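Side-chain contact in molybdopterin adenylyltransferase (Pyrococcus furiosus, PDB 4LHB), which catalyses the ATP-dependent adenylylation of molybdopterin, releasing diphosphate, during biosynthesis of the molybdenum cofactor: residues 64-69 with 88-93. Residues are numbered along the deposited sequence; the frame is centred on the assembly and turned at random.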
# COMPACT_ATOMS: atom_id res chain seq x y z
N GLU C 64 -34.00 10.73 -2.24
CA GLU C 64 -34.95 9.72 -2.66
C GLU C 64 -34.34 8.31 -2.38
O GLU C 64 -33.26 7.96 -2.88
CB GLU C 64 -35.23 9.95 -4.17
CG GLU C 64 -35.94 8.79 -4.90
CD GLU C 64 -36.03 8.95 -6.44
OE1 GLU C 64 -35.34 9.83 -7.04
OE2 GLU C 64 -36.79 8.17 -7.07
N HIS C 65 -35.01 7.51 -1.57
CA HIS C 65 -34.54 6.15 -1.24
C HIS C 65 -34.71 5.28 -2.40
O HIS C 65 -35.82 5.12 -2.83
CB HIS C 65 -35.39 5.61 -0.11
CG HIS C 65 -35.12 4.17 0.26
ND1 HIS C 65 -33.88 3.62 0.21
CD2 HIS C 65 -35.97 3.19 0.75
CE1 HIS C 65 -33.95 2.35 0.64
NE2 HIS C 65 -35.22 2.10 0.97
N VAL C 66 -33.64 4.70 -2.96
CA VAL C 66 -33.78 3.84 -4.15
C VAL C 66 -33.39 2.36 -3.97
O VAL C 66 -33.50 1.59 -4.91
CB VAL C 66 -32.98 4.40 -5.35
CG1 VAL C 66 -33.48 5.79 -5.69
CG2 VAL C 66 -31.47 4.41 -5.06
N TYR C 67 -32.92 1.96 -2.80
CA TYR C 67 -32.37 0.60 -2.61
C TYR C 67 -32.16 0.27 -1.17
O TYR C 67 -31.62 1.06 -0.42
CB TYR C 67 -31.02 0.47 -3.31
CG TYR C 67 -30.45 -0.93 -3.33
CD1 TYR C 67 -30.62 -1.73 -4.44
CD2 TYR C 67 -29.72 -1.45 -2.24
CE1 TYR C 67 -30.09 -3.01 -4.48
CE2 TYR C 67 -29.22 -2.73 -2.27
CZ TYR C 67 -29.40 -3.50 -3.40
OH TYR C 67 -28.87 -4.79 -3.50
N TYR C 68 -32.56 -0.95 -0.81
CA TYR C 68 -32.31 -1.53 0.53
C TYR C 68 -32.09 -3.08 0.44
O TYR C 68 -32.73 -3.76 -0.37
CB TYR C 68 -33.44 -1.21 1.46
CG TYR C 68 -33.41 -1.92 2.76
CD1 TYR C 68 -32.36 -1.77 3.63
CD2 TYR C 68 -34.47 -2.74 3.15
CE1 TYR C 68 -32.35 -2.41 4.86
CE2 TYR C 68 -34.46 -3.40 4.36
CZ TYR C 68 -33.40 -3.25 5.21
OH TYR C 68 -33.44 -3.89 6.43
N LYS C 69 -31.13 -3.60 1.23
CA LYS C 69 -30.87 -5.03 1.28
C LYS C 69 -30.12 -5.40 2.53
O LYS C 69 -29.30 -4.60 3.01
CB LYS C 69 -30.09 -5.48 0.07
CG LYS C 69 -29.94 -6.99 0.00
CD LYS C 69 -29.98 -7.53 -1.42
CE LYS C 69 -29.23 -8.85 -1.65
NZ LYS C 69 -28.78 -8.92 -3.09
N SER C 88 -28.91 1.22 -9.50
CA SER C 88 -30.21 1.86 -9.35
C SER C 88 -30.22 3.38 -9.30
O SER C 88 -31.24 3.95 -8.93
CB SER C 88 -30.80 1.42 -8.03
OG SER C 88 -30.77 0.05 -8.00
N GLY C 89 -29.06 4.02 -9.54
CA GLY C 89 -28.90 5.47 -9.53
C GLY C 89 -28.54 6.10 -8.20
O GLY C 89 -28.52 7.33 -8.11
N ALA C 90 -28.23 5.32 -7.16
CA ALA C 90 -27.77 5.95 -5.90
C ALA C 90 -26.50 6.78 -6.07
O ALA C 90 -25.55 6.32 -6.71
CB ALA C 90 -27.54 4.93 -4.82
N ASP C 91 -26.49 7.96 -5.45
CA ASP C 91 -25.33 8.86 -5.37
C ASP C 91 -24.61 8.73 -4.01
O ASP C 91 -23.39 9.10 -3.88
CB ASP C 91 -25.80 10.34 -5.43
CG ASP C 91 -26.65 10.64 -6.66
OD1 ASP C 91 -26.07 10.72 -7.76
OD2 ASP C 91 -27.89 10.83 -6.51
N VAL C 92 -25.38 8.32 -3.02
CA VAL C 92 -24.94 8.13 -1.65
C VAL C 92 -25.36 6.71 -1.22
O VAL C 92 -26.45 6.26 -1.56
CB VAL C 92 -25.61 9.10 -0.69
CG1 VAL C 92 -25.08 8.88 0.71
CG2 VAL C 92 -25.43 10.54 -1.14
N VAL C 93 -24.50 5.98 -0.52
CA VAL C 93 -24.82 4.64 -0.05
C VAL C 93 -24.29 4.51 1.35
O VAL C 93 -23.15 4.87 1.63
CB VAL C 93 -24.16 3.54 -0.87
CG1 VAL C 93 -24.40 2.20 -0.19
CG2 VAL C 93 -24.66 3.54 -2.31
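The CA atoms of Val-66 and Ala-90 lie 6.6 Å apart, as close as any CA pair between strand 64-71, outermost in the sheet of this chain, and the turn that leads from helix 75-87 into strand 92-96. The connection is a beta-alpha-beta crossover: the two strands run parallel with strand 32-38 between them, and no hydrogen bond joins 64-69 to 88-93. Instead, Val-66 and Tyr-67 exchange backbone hydrogen bonds with Phe-33 and Val-35 of that middle strand. The helix closes in a Schellman motif, in which Gly-89 takes the positive-phi C-prime position (phi 90°) and Ala-90 N returns to the carbonyl of Ala-85.

Val-66 reaches this turn chiefly through CG2. CG1 is anti to the carbonyl carbon (chi1 -59°), which leaves CG2 between that carbon and the backbone N; this branch meets Ala-90 CB at 4.0 Å, an apolar touch, and also lies 3.9 Å from Ser-88 O. The same methyl thus rests against backbone and side chain of the turn after the helix, while the Val-66 side chain also touches Lys-32. Tyr-67, its CG anti to the backbone N (chi1 -173°), packs its side chain against Ala-81 and Ala-85, and its hydroxyl is hydrogen-bonded to the Glu-84 carboxylate. The Ser-88 hydroxyl is hydrogen-bonded to Glu-84 O, and OG lies obliquely to the ring, 4.0 Å from Tyr-67 CD1.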